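Local structure of putative acetyltransferase Ta0821 (Thermoplasma acidophilum DSM 1728, 3C26) at residues Thr23-Lys28 / Asp34-Leu39; Asp46-Lys51 / Phe176-Tyr181; Arg70-Ile75 / Ser99-Ser104; Ser122-Tyr125 / Ser131-Leu134. The protein probably transfers an acyl group from acyl-coenzyme A to a substrate not yet identified, as a member of the GNAT acetyltransferase family. All coordinates share one frame; numbering follows the deposited sequence. Where two conformers were deposited one is given.

The four contacts place helices, loops and a hairpin around the GNAT core. Interactions 3 and 4 lie on the same sheet, where helix 101-113 meets helix 129-138: Gly-102 C is 3.9 Å from Leu-134 CD2. Interactions 1 and 2, with centres about 18 Å apart, meet through a probable hydrogen bond of 2.6 Å from Ser-24 OG to Asp-46 OD1. Interaction 2 reaches interaction 4 through Phe-176 CZ, 3.8 Å from Ala-123 CB. At interaction 4 a nitrate, probably from the crystallisation liquor, lies against strand 119-125, which in GNAT relatives flanks the coenzyme site. Interactions 1 and 4 both border the second subunit.

Interaction 1: residues Thr23-Lys28 / Asp34-Leu39; sequences TSNTWK and DLYSKL
Tyr-36 is the bump of this contact, projecting from helix 31-40 into a hollow formed by Ser-24, Asn-25 and Trp-27 of the preceding loop. Its first torsion (chi1 -175°) lays the ring between Asn-25 and the indole. One ring face lies against Asn-25, whose CA stands 3.7 Å from the ring centroid in a CH-pi contact. The Asn-25 amide slides past in the opposite direction, with ND2 3.3 Å from Tyr-36 CB. An edge of the same ring meets the indole: Tyr-36 CD1 lies 3.5 Å from Trp-27 CE2, and the planes stand at 79°, a T-shaped pair with the tryptophan supplying the face. Beyond it, Trp-27 CH2 rests 4.0 Å from Leu-39 CD1, while Leu-35 CG meets the rim of the indole at CZ3. Loop and helix belong to the N-terminal part of the GNAT family region and border the second subunit, whose Leu-35 also packs on Trp-27. At the far end of the phenol ring, Tyr-36 OH and Ser-24 OG are 2.6 Å apart, apparently hydrogen-bonded, and Ser-24 OG is in turn bonded to Asp-46. Asn-25 ND2 bonds to Thr-33 O, and Trp-27 NE1 to Asn-128 OD1. The chemistry is therefore divided: ring faces and aliphatic carbons fill the hollow, and the bonded polar groups around the ring probably fix how far the phenol enters and limit its rotation.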
loop_
_atom_site.group_PDB
_atom_site.type_symbol
_atom_site.label_atom_id
_atom_site.label_comp_id
_atom_site.label_asym_id
_atom_site.label_seq_id
_atom_site.Cartn_x
_atom_site.Cartn_y
_atom_site.Cartn_z
ATOM N N THR A 23 18.309 -1.215 -10.357
ATOM C CA THR A 23 17.154 -1.243 -9.436
ATOM C C THR A 23 16.053 -2.196 -9.897
ATOM O O THR A 23 15.923 -2.524 -11.066
ATOM C CB THR A 23 16.477 0.150 -9.248
ATOM O OG1 THR A 23 15.916 0.601 -10.485
ATOM C CG2 THR A 23 17.497 1.229 -8.755
ATOM N N SER A 24 15.272 -2.635 -8.919
ATOM C CA SER A 24 14.073 -3.449 -9.154
ATOM C C SER A 24 12.947 -2.654 -9.815
ATOM O O SER A 24 11.967 -3.232 -10.286
ATOM C CB SER A 24 13.535 -4.005 -7.842
ATOM O OG SER A 24 13.119 -2.965 -6.999
ATOM N N ASN A 25 13.092 -1.342 -9.838
ATOM C CA ASN A 25 12.101 -0.405 -10.420
ATOM C C ASN A 25 12.206 -0.473 -11.928
ATOM O O ASN A 25 13.068 0.112 -12.553
ATOM C CB ASN A 25 12.340 1.025 -9.885
ATOM C CG ASN A 25 11.223 2.028 -10.231
ATOM O OD1 ASN A 25 10.470 1.856 -11.166
ATOM N ND2 ASN A 25 11.150 3.100 -9.454
ATOM N N THR A 26 11.288 -1.222 -12.510
ATOM C CA THR A 26 11.289 -1.477 -13.942
ATOM C C THR A 26 10.143 -0.746 -14.646
ATOM O O THR A 26 9.900 -0.925 -15.837
ATOM C CB THR A 26 11.067 -2.953 -14.227
ATOM O OG1 THR A 26 9.809 -3.317 -13.669
ATOM C CG2 THR A 26 12.198 -3.812 -13.635
ATOM N N TRP A 27 9.476 0.093 -13.885
ATOM C CA TRP A 27 8.303 0.827 -14.365
ATOM C C TRP A 27 8.648 2.020 -15.272
ATOM O O TRP A 27 9.762 2.548 -15.256
ATOM C CB TRP A 27 7.458 1.305 -13.165
ATOM C CG TRP A 27 6.807 0.207 -12.367
ATOM C CD1 TRP A 27 7.112 -1.128 -12.385
ATOM C CD2 TRP A 27 5.812 0.376 -11.344
ATOM N NE1 TRP A 27 6.312 -1.820 -11.475
ATOM C CE2 TRP A 27 5.530 -0.908 -10.809
ATOM C CE3 TRP A 27 5.124 1.486 -10.833
ATOM C CZ2 TRP A 27 4.579 -1.106 -9.823
ATOM C CZ3 TRP A 27 4.157 1.268 -9.832
ATOM C CH2 TRP A 27 3.912 -0.001 -9.347
ATOM N N LYS A 28 7.643 2.387 -16.077
ATOM C CA LYS A 28 7.669 3.567 -16.981
ATOM C C LYS A 28 8.096 4.803 -16.225
ATOM O O LYS A 28 7.514 5.150 -15.192
ATOM C CB LYS A 28 6.271 3.841 -17.597
ATOM N N ASP A 34 8.030 7.060 -9.363
ATOM C CA ASP A 34 8.017 7.625 -8.004
ATOM C C ASP A 34 7.102 6.784 -7.123
ATOM O O ASP A 34 7.375 6.532 -5.978
ATOM C CB ASP A 34 7.562 9.087 -7.991
ATOM C CG ASP A 34 8.642 10.054 -8.476
ATOM O OD1 ASP A 34 9.822 9.644 -8.597
ATOM O OD2 ASP A 34 8.323 11.250 -8.697
ATOM N N LEU A 35 5.987 6.387 -7.683
ATOM C CA LEU A 35 5.070 5.465 -6.998
ATOM C C LEU A 35 5.742 4.098 -6.672
ATOM O O LEU A 35 5.566 3.564 -5.576
ATOM C CB LEU A 35 3.766 5.296 -7.764
ATOM C CG LEU A 35 2.766 4.314 -7.144
ATOM C CD1 LEU A 35 2.512 4.593 -5.639
ATOM C CD2 LEU A 35 1.493 4.281 -7.992
ATOM N N TYR A 36 6.521 3.547 -7.604
ATOM C CA TYR A 36 7.252 2.292 -7.311
ATOM C C TYR A 36 8.099 2.411 -6.026
ATOM O O TYR A 36 8.112 1.528 -5.165
ATOM C CB TYR A 36 8.202 1.873 -8.463
ATOM C CG TYR A 36 8.830 0.535 -8.196
ATOM C CD1 TYR A 36 8.219 -0.651 -8.614
ATOM C CD2 TYR A 36 10.002 0.431 -7.432
ATOM C CE1 TYR A 36 8.792 -1.912 -8.292
ATOM C CE2 TYR A 36 10.562 -0.782 -7.136
ATOM C CZ TYR A 36 9.935 -1.969 -7.562
ATOM O OH TYR A 36 10.538 -3.203 -7.269
ATOM N N SER A 37 8.842 3.503 -5.927
ATOM C CA SER A 37 9.752 3.682 -4.800
ATOM C C SER A 37 9.012 3.692 -3.482
ATOM O O SER A 37 9.426 3.096 -2.501
ATOM C CB SER A 37 10.534 5.005 -4.922
ATOM O OG SER A 37 11.204 5.081 -6.160
ATOM N N LYS A 38 7.891 4.392 -3.447
ATOM C CA LYS A 38 7.112 4.475 -2.212
ATOM C C LYS A 38 6.578 3.106 -1.825
ATOM O O LYS A 38 6.570 2.744 -0.674
ATOM C CB LYS A 38 5.951 5.466 -2.350
ATOM C CG LYS A 38 6.335 6.920 -2.631
ATOM C CD LYS A 38 5.064 7.754 -2.543
ATOM C CE LYS A 38 5.210 9.231 -2.852
ATOM N NZ LYS A 38 3.839 9.922 -2.803
ATOM N N LEU A 39 6.105 2.375 -2.810
ATOM C CA LEU A 39 5.527 1.048 -2.601
ATOM C C LEU A 39 6.630 0.095 -2.131
ATOM O O LEU A 39 6.465 -0.695 -1.181
ATOM C CB LEU A 39 4.806 0.552 -3.858
ATOM C CG LEU A 39 3.470 1.294 -4.201
ATOM C CD1 LEU A 39 2.859 0.905 -5.574
ATOM C CD2 LEU A 39 2.403 1.117 -3.072
#

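Interaction 2: residues Asp46-Lys51 / Phe176-Tyr181; sequences DDYVDK and FIDWKY
Two first torsions bring the rings together: chi1 of 171° swings the Tyr-48 phenol away from the amide nitrogen of its residue on helix 45-58, and chi1 of -64° sets the Trp-179 indole trans to the carbonyl carbon. They form a face-to-face stack: the phenol centroid is 3.7 Å from that of the five-membered ring, with the planes 21° apart. Trp-179 CD1 sits over the centre of the phenol, 3.4 Å from Tyr-48 CD1, whereas the phenol covers the indole off-centre. The two side chains run past each other in opposite directions. At the end of the phenol, Tyr-48 OH lies 2.9 Å from Asp-178 OD1, and the carboxylate stands nearly perpendicular to the ring. Two waters bridge the same groups. One links Tyr-48 OH to Asp-178 O, donating to the carbonyl over 2.8 Å; the other joins OH to Asp-178 OD2, which also forms a salt bridge with Lys-180 NZ at 3.5 Å. With a leucine at position Tyr-48 the indole face would probably lose its stacking partner and both waters their hydroxyl. Phe-218 meets Trp-179 edge-to-face. Reciprocal backbone bonds, Ile-177 N to Lys-180 O and Lys-180 N to Ile-177 O, close a type I' turn, with Asp-178 and Trp-179 both at positive phi. This is the classic two-residue beta-hairpin, its strands also joined by the Cys-174 to Cys-183 disulfide.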
loop_
_atom_site.group_PDB
_atom_site.type_symbol
_atom_site.label_atom_id
_atom_site.label_comp_id
_atom_site.label_asym_id
_atom_site.label_seq_id
_atom_site.Cartn_x
_atom_site.Cartn_y
_atom_site.Cartn_z
ATOM N N ASP A 46 13.777 -5.502 -1.216
ATOM C CA ASP A 46 14.818 -4.697 -1.882
ATOM C C ASP A 46 16.053 -4.593 -1.033
ATOM O O ASP A 46 17.169 -4.637 -1.547
ATOM C CB ASP A 46 14.339 -3.271 -2.278
ATOM C CG ASP A 46 13.579 -3.248 -3.612
ATOM O OD1 ASP A 46 14.231 -3.106 -4.662
ATOM O OD2 ASP A 46 12.344 -3.438 -3.635
ATOM N N ASP A 47 15.847 -4.467 0.267
ATOM C CA ASP A 47 16.946 -4.333 1.201
ATOM C C ASP A 47 17.671 -5.660 1.335
ATOM O O ASP A 47 18.876 -5.699 1.591
ATOM C CB ASP A 47 16.457 -3.934 2.599
ATOM C CG ASP A 47 15.742 -2.577 2.621
ATOM O OD1 ASP A 47 16.314 -1.551 2.224
ATOM O OD2 ASP A 47 14.588 -2.572 3.013
ATOM N N TYR A 48 16.903 -6.742 1.251
ATOM C CA TYR A 48 17.462 -8.093 1.288
ATOM C C TYR A 48 18.395 -8.254 0.097
ATOM O O TYR A 48 19.550 -8.581 0.230
ATOM C CB TYR A 48 16.385 -9.202 1.207
ATOM C CG TYR A 48 17.025 -10.594 1.030
ATOM C CD1 TYR A 48 17.741 -11.198 2.060
ATOM C CD2 TYR A 48 16.928 -11.287 -0.166
ATOM C CE1 TYR A 48 18.332 -12.447 1.906
ATOM C CE2 TYR A 48 17.498 -12.531 -0.326
ATOM C CZ TYR A 48 18.210 -13.104 0.697
ATOM O OH TYR A 48 18.767 -14.351 0.519
ATOM N N VAL A 49 17.849 -8.092 -1.090
ATOM C CA VAL A 49 18.635 -8.293 -2.314
ATOM C C VAL A 49 19.863 -7.337 -2.318
ATOM O O VAL A 49 20.962 -7.687 -2.767
ATOM C CB VAL A 49 17.745 -8.123 -3.590
ATOM C CG1 VAL A 49 18.634 -8.216 -4.886
ATOM C CG2 VAL A 49 16.559 -9.171 -3.663
ATOM N N ASP A 50 19.698 -6.135 -1.777
ATOM C CA ASP A 50 20.802 -5.183 -1.783
ATOM C C ASP A 50 21.938 -5.801 -0.958
ATOM O O ASP A 50 23.111 -5.641 -1.239
ATOM C CB ASP A 50 20.472 -3.871 -1.096
ATOM C CG ASP A 50 19.689 -2.919 -1.927
ATOM O OD1 ASP A 50 19.517 -3.109 -3.157
ATOM O OD2 ASP A 50 19.300 -1.916 -1.305
ATOM N N LYS A 51 21.539 -6.536 0.067
ATOM C CA LYS A 51 22.508 -7.067 1.018
ATOM C C LYS A 51 23.285 -8.255 0.474
ATOM O O LYS A 51 24.452 -8.417 0.760
ATOM C CB LYS A 51 21.780 -7.430 2.328
ATOM C CG LYS A 51 22.594 -8.213 3.350
ATOM C CD LYS A 51 21.723 -8.579 4.602
ATOM C CE LYS A 51 20.750 -9.738 4.358
ATOM N NZ LYS A 51 19.886 -9.970 5.559
ATOM N N PHE A 176 8.595 -20.636 3.152
ATOM C CA PHE A 176 9.506 -19.555 2.786
ATOM C C PHE A 176 10.673 -19.678 3.713
ATOM O O PHE A 176 10.516 -19.595 4.925
ATOM C CB PHE A 176 8.888 -18.161 2.918
ATOM C CG PHE A 176 8.752 -17.432 1.622
ATOM C CD1 PHE A 176 9.821 -17.335 0.752
ATOM C CD2 PHE A 176 7.587 -16.780 1.299
ATOM C CE1 PHE A 176 9.737 -16.637 -0.442
ATOM C CE2 PHE A 176 7.488 -16.079 0.100
ATOM C CZ PHE A 176 8.593 -16.010 -0.764
ATOM N N ILE A 177 11.834 -19.965 3.147
ATOM C CA ILE A 177 13.041 -19.984 3.911
ATOM C C ILE A 177 14.110 -19.167 3.183
ATOM O O ILE A 177 14.417 -19.412 2.014
ATOM C CB ILE A 177 13.524 -21.384 4.147
ATOM C CG1 ILE A 177 12.460 -22.179 4.931
ATOM C CG2 ILE A 177 14.815 -21.393 4.948
ATOM C CD1 ILE A 177 12.964 -23.524 5.391
ATOM N N ASP A 178 14.675 -18.201 3.882
ATOM C CA ASP A 178 15.704 -17.338 3.259
ATOM C C ASP A 178 15.295 -16.912 1.854
ATOM O O ASP A 178 16.034 -17.085 0.886
ATOM C CB ASP A 178 17.049 -18.052 3.209
ATOM C CG ASP A 178 18.191 -17.162 2.677
ATOM O OD1 ASP A 178 18.155 -15.957 2.865
ATOM O OD2 ASP A 178 19.152 -17.694 2.094
ATOM N N TRP A 179 14.071 -16.402 1.759
ATOM C CA TRP A 179 13.483 -15.824 0.521
ATOM C C TRP A 179 13.295 -16.773 -0.657
ATOM O O TRP A 179 13.156 -16.357 -1.814
ATOM C CB TRP A 179 14.248 -14.573 0.058
ATOM C CG TRP A 179 14.169 -13.455 1.022
ATOM C CD1 TRP A 179 15.006 -13.251 2.099
ATOM C CD2 TRP A 179 13.197 -12.394 1.072
ATOM N NE1 TRP A 179 14.603 -12.157 2.787
ATOM C CE2 TRP A 179 13.526 -11.586 2.173
ATOM C CE3 TRP A 179 12.080 -12.062 0.302
ATOM C CZ2 TRP A 179 12.786 -10.456 2.530
ATOM C CZ3 TRP A 179 11.355 -10.921 0.655
ATOM C CH2 TRP A 179 11.710 -10.152 1.766
ATOM N N LYS A 180 13.300 -18.045 -0.316
ATOM C CA LYS A 180 13.086 -19.136 -1.235
ATOM C C LYS A 180 11.865 -19.924 -0.744
ATOM O O LYS A 180 11.767 -20.272 0.415
ATOM C CB LYS A 180 14.348 -20.018 -1.287
ATOM C CG LYS A 180 15.590 -19.322 -1.818
ATOM C CD LYS A 180 16.886 -20.121 -1.580
ATOM C CE LYS A 180 17.475 -19.817 -0.229
ATOM N NZ LYS A 180 18.721 -20.632 0.172
ATOM N N TYR A 181 10.917 -20.163 -1.647
ATOM C CA TYR A 181 9.758 -20.993 -1.339
ATOM C C TYR A 181 10.071 -22.434 -1.781
ATOM O O TYR A 181 10.155 -22.751 -2.969
ATOM C CB TYR A 181 8.472 -20.448 -2.005
ATOM C CG TYR A 181 7.196 -21.007 -1.403
ATOM C CD1 TYR A 181 6.739 -20.561 -0.147
ATOM C CD2 TYR A 181 6.433 -21.949 -2.076
ATOM C CE1 TYR A 181 5.579 -21.028 0.400
ATOM C CE2 TYR A 181 5.291 -22.441 -1.504
ATOM C CZ TYR A 181 4.870 -21.996 -0.269
ATOM O OH TYR A 181 3.706 -22.505 0.264
HETATM O O HOH W 1 17.833 -16.427 -1.148
HETATM O O HOH W 2 21.283 -15.885 1.452
#

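Interaction 3: residues Arg70-Ile75 / Ser99-Ser104; sequences RPVATI and SRLGMS
The start of helix 101-113 packs here on strand 70-79 of the GNAT sheet, in the region that in GNAT relatives forms the loop and helix N-terminus receiving the coenzyme pyrophosphate; no coenzyme is bound here, so that role is inferred from the family. Leu-101 makes the contact almost alone. Its CD1 reaches the strand 3.7 Å from Val-72 CG2. The same methyl lies 3.6 Å from Val-72 O and 4.0 Å from Ala-73 CB. Val-72 and Leu-101 cross at about a right angle, and on the leucine side CD1 does all the touching. Adjacent strand residues normally alternate sides, yet Val-72 and Ala-73 both point toward the helix. The psi of -13° at Val-72, and backbone bonds from both residues to Leu-65, are consistent with a classic beta bulge. Tyr-96 touches both Val-72 and Leu-101, while Leu-65 and Val-92 also pack on Leu-101, adding to the apolar surroundings. Before the helix, Ser-99 OG accepts from Leu-101 N at 3.2 Å, making an ST turn that leads into the N-cap residue, Arg-100. The first helical turn closes on Arg-100 O, gripped twice: Ser-104 N donates to it from 3.0 Å, and Ser-104 OG, also 3.0 Å from Arg-100 O, lies 40° above the carbonyl plane.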
loop_
_atom_site.group_PDB
_atom_site.type_symbol
_atom_site.label_atom_id
_atom_site.label_comp_id
_atom_site.label_asym_id
_atom_site.label_seq_id
_atom_site.Cartn_x
_atom_site.Cartn_y
_atom_site.Cartn_z
ATOM N N ARG A 70 28.490 -5.015 -21.825
ATOM C CA ARG A 70 28.078 -4.275 -20.615
ATOM C C ARG A 70 26.819 -4.853 -20.017
ATOM O O ARG A 70 25.853 -5.021 -20.719
ATOM C CB ARG A 70 27.837 -2.777 -20.888
ATOM C CG ARG A 70 29.091 -1.915 -21.105
ATOM C CD ARG A 70 28.699 -0.476 -21.518
ATOM N NE ARG A 70 28.158 -0.424 -22.881
ATOM C CZ ARG A 70 26.868 -0.392 -23.183
ATOM N NH1 ARG A 70 25.936 -0.386 -22.221
ATOM N NH2 ARG A 70 26.514 -0.377 -24.458
ATOM N N PRO A 71 26.832 -5.168 -18.719
ATOM C CA PRO A 71 25.593 -5.695 -18.141
ATOM C C PRO A 71 24.488 -4.641 -18.040
ATOM O O PRO A 71 24.768 -3.512 -17.634
ATOM C CB PRO A 71 26.020 -6.167 -16.762
ATOM C CG PRO A 71 27.230 -5.374 -16.430
ATOM C CD PRO A 71 27.928 -5.118 -17.738
ATOM N N VAL A 72 23.253 -5.005 -18.437
ATOM C CA VAL A 72 22.126 -4.050 -18.357
ATOM C C VAL A 72 20.941 -4.539 -17.467
ATOM O O VAL A 72 20.056 -3.772 -17.073
ATOM C CB VAL A 72 21.632 -3.580 -19.792
ATOM C CG1 VAL A 72 22.790 -2.902 -20.596
ATOM C CG2 VAL A 72 20.994 -4.741 -20.572
ATOM N N ALA A 73 20.972 -5.821 -17.135
ATOM C CA ALA A 73 19.921 -6.458 -16.302
ATOM C C ALA A 73 20.485 -7.677 -15.590
ATOM O O ALA A 73 21.453 -8.340 -16.065
ATOM C CB ALA A 73 18.726 -6.878 -17.139
ATOM N N THR A 74 19.892 -7.969 -14.441
ATOM C CA THR A 74 20.271 -9.166 -13.688
ATOM C C THR A 74 19.076 -10.029 -13.411
ATOM O O THR A 74 17.923 -9.565 -13.368
ATOM C CB THR A 74 20.898 -8.806 -12.296
ATOM O OG1 THR A 74 19.931 -8.096 -11.479
ATOM C CG2 THR A 74 22.155 -7.960 -12.443
ATOM N N ILE A 75 19.369 -11.311 -13.244
ATOM C CA ILE A 75 18.434 -12.250 -12.649
ATOM C C ILE A 75 19.250 -13.230 -11.787
ATOM O O ILE A 75 20.306 -13.704 -12.222
ATOM C CB ILE A 75 17.571 -13.040 -13.696
ATOM C CG1 ILE A 75 16.523 -13.900 -13.011
ATOM C CG2 ILE A 75 18.433 -14.018 -14.504
ATOM C CD1 ILE A 75 15.311 -13.206 -12.637
ATOM N N SER A 99 11.492 -0.548 -20.420
ATOM C CA SER A 99 11.840 -1.363 -21.583
ATOM C C SER A 99 11.243 -2.750 -21.384
ATOM O O SER A 99 10.448 -2.971 -20.482
ATOM C CB SER A 99 13.346 -1.498 -21.742
ATOM O OG SER A 99 13.880 -2.249 -20.661
ATOM N N ARG A 100 11.640 -3.681 -22.233
ATOM C CA ARG A 100 11.145 -5.036 -22.126
ATOM C C ARG A 100 12.282 -5.937 -21.671
ATOM O O ARG A 100 12.316 -7.127 -21.938
ATOM C CB ARG A 100 10.503 -5.466 -23.455
ATOM C CG ARG A 100 9.026 -5.054 -23.497
ATOM C CD ARG A 100 8.555 -4.404 -24.808
ATOM N NE ARG A 100 8.496 -5.300 -25.969
ATOM C CZ ARG A 100 9.243 -5.154 -27.062
ATOM N NH1 ARG A 100 10.095 -4.141 -27.160
ATOM N NH2 ARG A 100 9.131 -6.004 -28.073
ATOM N N LEU A 101 13.233 -5.330 -20.972
ATOM C CA LEU A 101 14.377 -6.103 -20.490
ATOM C C LEU A 101 13.926 -7.196 -19.537
ATOM O O LEU A 101 14.470 -8.297 -19.534
ATOM C CB LEU A 101 15.409 -5.227 -19.764
ATOM C CG LEU A 101 16.394 -4.398 -20.525
ATOM C CD1 LEU A 101 17.534 -3.979 -19.583
ATOM C CD2 LEU A 101 16.939 -5.198 -21.688
ATOM N N GLY A 102 12.913 -6.888 -18.737
ATOM C CA GLY A 102 12.466 -7.820 -17.698
ATOM C C GLY A 102 11.949 -9.071 -18.376
ATOM O O GLY A 102 12.334 -10.182 -18.077
HETATM N N MSE A 103 11.068 -8.854 -19.328
HETATM C CA MSE A 103 10.546 -9.946 -20.113
HETATM C C MSE A 103 11.624 -10.752 -20.833
HETATM O O MSE A 103 11.598 -11.966 -20.834
HETATM C CB MSE A 103 9.591 -9.367 -21.108
HETATM C CG MSE A 103 9.479 -10.151 -22.352
HETATM SE SE MSE A 103 7.655 -9.950 -22.757
HETATM C CE MSE A 103 7.267 -11.372 -21.452
ATOM N N SER A 104 12.615 -10.069 -21.374
ATOM C CA SER A 104 13.651 -10.742 -22.174
ATOM C C SER A 104 14.489 -11.589 -21.294
ATOM O O SER A 104 14.819 -12.686 -21.641
ATOM C CB SER A 104 14.577 -9.770 -22.903
ATOM O OG SER A 104 13.813 -8.936 -23.773
#

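Interaction 4: residues Ser122-Tyr125 / Ser131-Leu134; sequences SAVY and SLRL. With NO3 (nitrate ion), chain D.
Two methyl groups are pressed unusually close here: Val-124 CG1 and Leu-132 CD2 are 3.5 Å apart, tighter than normal van der Waals contact. On strand 119-125 the Val-124 side chain is rotated to chi1 -171°, which turns the CG1 branch to helix 129-138 while CG2 turns to a bound nitrate. Leu-132 begins to one side, but its end bends back to the strand, and the two side chains slide past each other in opposite directions. The second methyl of Leu-132, CD1, lies 3.7 Å from Tyr-125 O. Thr-260 and Trp-262 of strand 258-265 also pack on Leu-132, as does Lys-38 of the second subunit. Cutting Leu-132 back to alanine is likely to deprive Val-124 CG1 of its closest neighbour across the contact and open a gap between strand and helix.

Val-124 CG2 is 3.4 Å from O2 of the nitrate, an ion probably from the crystallisation liquor. Ser-122 OG is 2.7 Å from the same O2, apparently hydrogen-bonded, though Leu-87 O competes for its single proton. Ala-123 O, an acceptor, also lies 3.1 Å from nitrate O2. Leu-87 belongs to strand 85-92, the parallel neighbour of strand 119-125; in GNAT enzymes these neighbouring strands splay apart, and the coenzyme sits in the gap. Valine thus faces two ways: one branch seals the apolar seam with the helix, while the other, beside the serine hydroxyl, borders the spot where a nitrate was found, a position consistent with a coenzyme pocket though not proof of one.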
loop_
_atom_site.group_PDB
_atom_site.type_symbol
_atom_site.label_atom_id
_atom_site.label_comp_id
_atom_site.label_asym_id
_atom_site.label_seq_id
_atom_site.Cartn_x
_atom_site.Cartn_y
_atom_site.Cartn_z
ATOM N N SER A 122 8.968 -17.744 -8.019
ATOM C CA SER A 122 9.363 -16.356 -7.830
ATOM C C SER A 122 8.378 -15.646 -6.909
ATOM O O SER A 122 7.165 -15.928 -6.914
ATOM C CB SER A 122 9.447 -15.623 -9.187
ATOM O OG SER A 122 10.208 -14.417 -9.126
ATOM N N ALA A 123 8.924 -14.672 -6.177
ATOM C CA ALA A 123 8.145 -13.886 -5.285
ATOM C C ALA A 123 7.893 -12.501 -5.889
ATOM O O ALA A 123 8.823 -11.801 -6.325
ATOM C CB ALA A 123 8.820 -13.796 -3.891
ATOM N N VAL A 124 6.615 -12.130 -5.922
ATOM C CA VAL A 124 6.166 -10.841 -6.478
ATOM C C VAL A 124 5.221 -10.083 -5.525
ATOM O O VAL A 124 4.288 -10.651 -5.001
ATOM C CB VAL A 124 5.442 -11.033 -7.835
ATOM C CG1 VAL A 124 5.197 -9.713 -8.480
ATOM C CG2 VAL A 124 6.249 -11.998 -8.744
ATOM N N TYR A 125 5.519 -8.805 -5.265
ATOM C CA TYR A 125 4.640 -7.997 -4.408
ATOM C C TYR A 125 3.261 -7.875 -5.036
ATOM O O TYR A 125 3.132 -7.748 -6.238
ATOM C CB TYR A 125 5.185 -6.603 -4.192
ATOM C CG TYR A 125 6.338 -6.464 -3.225
ATOM C CD1 TYR A 125 6.170 -6.734 -1.871
ATOM C CD2 TYR A 125 7.555 -5.961 -3.639
ATOM C CE1 TYR A 125 7.177 -6.576 -0.994
ATOM C CE2 TYR A 125 8.575 -5.748 -2.737
ATOM C CZ TYR A 125 8.393 -6.082 -1.432
ATOM O OH TYR A 125 9.416 -5.836 -0.519
ATOM N N SER A 131 4.914 -6.467 -12.957
ATOM C CA SER A 131 5.615 -7.732 -12.743
ATOM C C SER A 131 4.644 -8.901 -12.639
ATOM O O SER A 131 4.918 -9.965 -13.144
ATOM C CB SER A 131 6.505 -7.669 -11.516
ATOM O OG SER A 131 7.480 -6.650 -11.691
ATOM N N LEU A 132 3.494 -8.679 -12.006
ATOM C CA LEU A 132 2.456 -9.737 -11.866
ATOM C C LEU A 132 1.923 -10.095 -13.263
ATOM O O LEU A 132 1.681 -11.246 -13.595
ATOM C CB LEU A 132 1.316 -9.267 -10.960
ATOM C CG LEU A 132 1.575 -9.102 -9.435
ATOM C CD1 LEU A 132 0.428 -8.376 -8.750
ATOM C CD2 LEU A 132 1.805 -10.440 -8.777
ATOM N N ARG A 133 1.723 -9.077 -14.073
ATOM C CA ARG A 133 1.291 -9.275 -15.470
ATOM C C ARG A 133 2.343 -10.032 -16.286
ATOM O O ARG A 133 2.034 -10.889 -17.108
ATOM C CB ARG A 133 0.979 -7.931 -16.148
ATOM C CG ARG A 133 -0.234 -7.206 -15.534
ATOM C CD ARG A 133 -1.512 -8.051 -15.597
ATOM N NE ARG A 133 -1.952 -8.263 -16.977
ATOM C CZ ARG A 133 -2.605 -7.378 -17.745
ATOM N NH1 ARG A 133 -2.912 -6.160 -17.295
ATOM N NH2 ARG A 133 -2.949 -7.729 -18.991
ATOM N N LEU A 134 3.594 -9.732 -16.018
ATOM C CA LEU A 134 4.725 -10.362 -16.752
ATOM C C LEU A 134 4.778 -11.859 -16.424
ATOM O O LEU A 134 4.773 -12.709 -17.325
ATOM C CB LEU A 134 6.054 -9.674 -16.383
ATOM C CG LEU A 134 7.296 -10.403 -16.913
ATOM C CD1 LEU A 134 7.193 -10.396 -18.423
ATOM C CD2 LEU A 134 8.574 -9.803 -16.470
HETATM N N NO3 D . 10.066 -11.581 -10.609
HETATM O O1 NO3 D . 11.373 -11.920 -10.929
HETATM O O2 NO3 D . 9.579 -11.820 -9.317
HETATM O O3 NO3 D . 9.256 -10.959 -11.569
#